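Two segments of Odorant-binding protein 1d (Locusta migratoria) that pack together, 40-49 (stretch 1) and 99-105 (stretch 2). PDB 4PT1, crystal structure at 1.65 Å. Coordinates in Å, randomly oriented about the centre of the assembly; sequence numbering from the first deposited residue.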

# COMPACT_ATOMS: atom_id res chain seq x y z
N GLN A 40 -2.10 -14.19 1.50
CA GLN A 40 -3.47 -14.68 1.40
C GLN A 40 -4.33 -13.66 0.68
O GLN A 40 -4.17 -12.46 0.89
CB GLN A 40 -4.05 -14.93 2.80
N THR A 41 -5.23 -14.11 -0.19
CA THR A 41 -6.07 -13.13 -0.87
C THR A 41 -7.09 -12.52 0.11
O THR A 41 -7.90 -13.22 0.71
CB THR A 41 -6.78 -13.70 -2.10
OG1 THR A 41 -5.79 -14.01 -3.08
CG2 THR A 41 -7.77 -12.70 -2.65
N VAL A 42 -6.98 -11.20 0.29
CA VAL A 42 -7.92 -10.43 1.07
C VAL A 42 -8.53 -9.42 0.10
O VAL A 42 -7.85 -8.50 -0.33
CB VAL A 42 -7.23 -9.71 2.25
CG1 VAL A 42 -8.28 -9.12 3.17
CG2 VAL A 42 -6.33 -10.67 3.02
N ASP A 43 -9.80 -9.60 -0.27
CA ASP A 43 -10.49 -8.73 -1.23
C ASP A 43 -11.82 -8.13 -0.70
O ASP A 43 -12.63 -7.64 -1.47
CB ASP A 43 -10.77 -9.51 -2.49
CG ASP A 43 -11.99 -10.40 -2.35
OD1 ASP A 43 -11.99 -11.31 -1.50
OD2 ASP A 43 -12.97 -10.15 -3.08
N ASP A 44 -12.04 -8.21 0.60
CA ASP A 44 -13.20 -7.59 1.22
C ASP A 44 -13.25 -6.11 0.86
O ASP A 44 -12.21 -5.45 0.75
CB ASP A 44 -13.10 -7.81 2.73
CG ASP A 44 -13.92 -6.83 3.53
OD1 ASP A 44 -15.16 -6.80 3.38
OD2 ASP A 44 -13.31 -6.11 4.35
N ASP A 45 -14.47 -5.60 0.64
CA ASP A 45 -14.68 -4.20 0.31
C ASP A 45 -13.97 -3.29 1.30
O ASP A 45 -13.43 -2.28 0.89
CB ASP A 45 -16.17 -3.84 0.29
CG ASP A 45 -16.89 -4.35 -0.95
OD1 ASP A 45 -16.25 -5.00 -1.79
OD2 ASP A 45 -18.11 -4.11 -1.07
N ASP A 46 -14.00 -3.62 2.59
CA ASP A 46 -13.32 -2.81 3.61
C ASP A 46 -11.80 -2.83 3.51
O ASP A 46 -11.16 -1.82 3.74
CB ASP A 46 -13.70 -3.24 5.03
CG ASP A 46 -15.17 -3.02 5.33
OD1 ASP A 46 -15.72 -2.01 4.86
OD2 ASP A 46 -15.76 -3.85 6.06
N PHE A 47 -11.22 -3.98 3.17
CA PHE A 47 -9.78 -4.03 2.94
C PHE A 47 -9.36 -3.11 1.76
O PHE A 47 -8.38 -2.38 1.85
CB PHE A 47 -9.28 -5.45 2.74
CG PHE A 47 -7.82 -5.52 2.42
CD1 PHE A 47 -6.90 -5.23 3.39
CD2 PHE A 47 -7.40 -5.80 1.14
CE1 PHE A 47 -5.54 -5.26 3.10
CE2 PHE A 47 -6.05 -5.82 0.83
CZ PHE A 47 -5.12 -5.55 1.82
N LYS A 48 -10.10 -3.12 0.66
CA LYS A 48 -9.82 -2.20 -0.44
C LYS A 48 -9.82 -0.73 0.01
O LYS A 48 -8.96 0.08 -0.38
CB LYS A 48 -10.82 -2.40 -1.57
CG LYS A 48 -10.84 -3.85 -2.06
CD LYS A 48 -11.60 -3.99 -3.36
CE LYS A 48 -11.68 -5.45 -3.78
NZ LYS A 48 -12.71 -5.66 -4.83
N CYS A 49 -10.79 -0.37 0.84
CA CYS A 49 -10.88 1.00 1.30
C CYS A 49 -9.78 1.31 2.31
O CYS A 49 -9.37 2.45 2.42
CB CYS A 49 -12.28 1.28 1.87
SG CYS A 49 -13.56 1.38 0.58
N ALA A 99 -13.06 4.82 -6.05
CA ALA A 99 -11.80 5.14 -5.34
C ALA A 99 -11.15 3.94 -4.64
O ALA A 99 -9.94 3.74 -4.79
CB ALA A 99 -11.97 6.30 -4.37
N CYS A 100 -11.92 3.15 -3.89
CA CYS A 100 -11.37 1.96 -3.23
C CYS A 100 -10.86 0.86 -4.18
O CYS A 100 -9.80 0.28 -3.95
CB CYS A 100 -12.36 1.39 -2.20
SG CYS A 100 -12.75 2.57 -0.87
N GLU A 101 -11.62 0.57 -5.23
CA GLU A 101 -11.23 -0.49 -6.18
C GLU A 101 -9.93 -0.04 -6.87
O GLU A 101 -8.99 -0.81 -6.96
CB GLU A 101 -12.37 -0.78 -7.19
CG GLU A 101 -12.18 -2.01 -8.10
CD GLU A 101 -12.17 -3.35 -7.38
OE1 GLU A 101 -12.61 -3.44 -6.22
OE2 GLU A 101 -11.72 -4.36 -7.99
N THR A 102 -9.89 1.23 -7.29
CA THR A 102 -8.69 1.88 -7.89
C THR A 102 -7.45 1.64 -7.04
O THR A 102 -6.43 1.14 -7.55
CB THR A 102 -8.89 3.40 -8.06
OG1 THR A 102 -9.88 3.64 -9.08
CG2 THR A 102 -7.58 4.13 -8.46
N ALA A 103 -7.52 1.97 -5.76
CA ALA A 103 -6.38 1.71 -4.87
C ALA A 103 -6.02 0.23 -4.85
O ALA A 103 -4.86 -0.13 -5.01
CB ALA A 103 -6.66 2.21 -3.45
N TYR A 104 -7.02 -0.65 -4.67
CA TYR A 104 -6.76 -2.10 -4.48
C TYR A 104 -6.05 -2.71 -5.71
O TYR A 104 -5.15 -3.54 -5.57
CB TYR A 104 -8.05 -2.86 -4.10
CG TYR A 104 -7.91 -4.38 -4.00
CD1 TYR A 104 -7.44 -5.00 -2.84
CD2 TYR A 104 -8.25 -5.19 -5.06
CE1 TYR A 104 -7.33 -6.39 -2.76
CE2 TYR A 104 -8.14 -6.58 -5.00
CZ TYR A 104 -7.67 -7.19 -3.85
OH TYR A 104 -7.55 -8.58 -3.77
N GLN A 105 -6.44 -2.25 -6.89
CA GLN A 105 -5.90 -2.76 -8.14
C GLN A 105 -4.66 -2.01 -8.63
O GLN A 105 -3.91 -2.58 -9.43
CB GLN A 105 -6.98 -2.70 -9.23
CG GLN A 105 -8.25 -3.50 -8.90
CD GLN A 105 -8.07 -5.01 -8.87
OE1 GLN A 105 -7.03 -5.54 -9.24
NE2 GLN A 105 -9.10 -5.72 -8.40
O HOH W 1 -12.90 -6.77 -7.26

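Two helices meet here at a steep angle. The first stretch runs as loop from Gln40 to Asp44 and turns into helix at Asp45; the second is helical from Ala99 through Gln105. Their axes cross at 76° and approach to 8.3 Å, so the helices cross steeply instead of running side by side, and the loop before the first helix adds to the contact. Backbones come closest at two places: the CA atoms of Cys49 and Cys100 lie 4.7 Å apart, and those of Lys48 and Tyr104 5.1 Å apart. Cys100 and Tyr104 are one helical turn apart, with Tyr104 N donating to Cys100 O at 3.0 Å, so both point their CA-to-CB bonds toward the first stretch. The start of the first helix is fixed by Asp44, an N-cap whose OD2 accepts from Phe47 N at 3.2 Å; its own CA-to-CB bond points away from the partner, leaving the capping role separate from the interface. In all, 414 Å² is buried between the stretches, with Lys48 (113 Å²) and Tyr104 (106 Å²) the largest contributors and Cys100 (73 Å²) next.

The covalent lock is the disulfide, Cys49 SG to Cys100 SG at 2.0 Å, with a chi3 of 107°. Both cysteines take the m rotamer. Cysteine suits this spot because a CA separation of 4.7 Å between Cys49 and Cys100 is one a disulfide can span. Beside it, the CB atoms of Lys48 and Cys100 pack at 4.1 Å.

Lys48 does the most varied work. From a CA-to-CB bond directed toward the second helix, its m, t, t, t chain extends across the Tyr104 ring: Lys48 CG lies 3.6 Å from Tyr104 CG, and Lys48 CE sits 3.9 Å from the Tyr104 ring centroid, 20° off the normal, in a CH-pi contact over one face. The aliphatic part is thus spent on an aromatic surface while the charge is carried onward to Glu101, where Lys48 NZ donates to Glu101 OE1 at 2.6 Å in a salt bridge. Glu101 starts from a CA-to-CB bond pointing away and comes back through its t, p side chain. Its other oxygen, Glu101 OE2, accepts from Gln105 NE2 at 3.0 Å, a bond within the helix that helps orient the carboxylate. A water reinforces the ion pair, accepting from Lys48 NZ at 2.7 Å and donating to Glu101 OE2 at 2.8 Å.

Tyr104 is the broad, buried platform for the rest. At its edge, Tyr104 CE1 meets Phe47 CE2 at 3.9 Å, each atom near the plane of the other ring; Phe47 leaves its backbone sideways, and its ring comes nearer at the end. Farther out, the hydroxyl reaches the loop: Tyr104 OH makes a weak hydrogen bond to Val42 O at 3.5 Å and lies 3.6 Å from Asp43 CB. A tyrosine therefore offers a face for lysine methylenes, an edge for phenylalanine and a polar tip for the loop backbone. The rule is compact: a short covalent tie at the close point, with a long amphipathic side chain laid over an aromatic ring beside it.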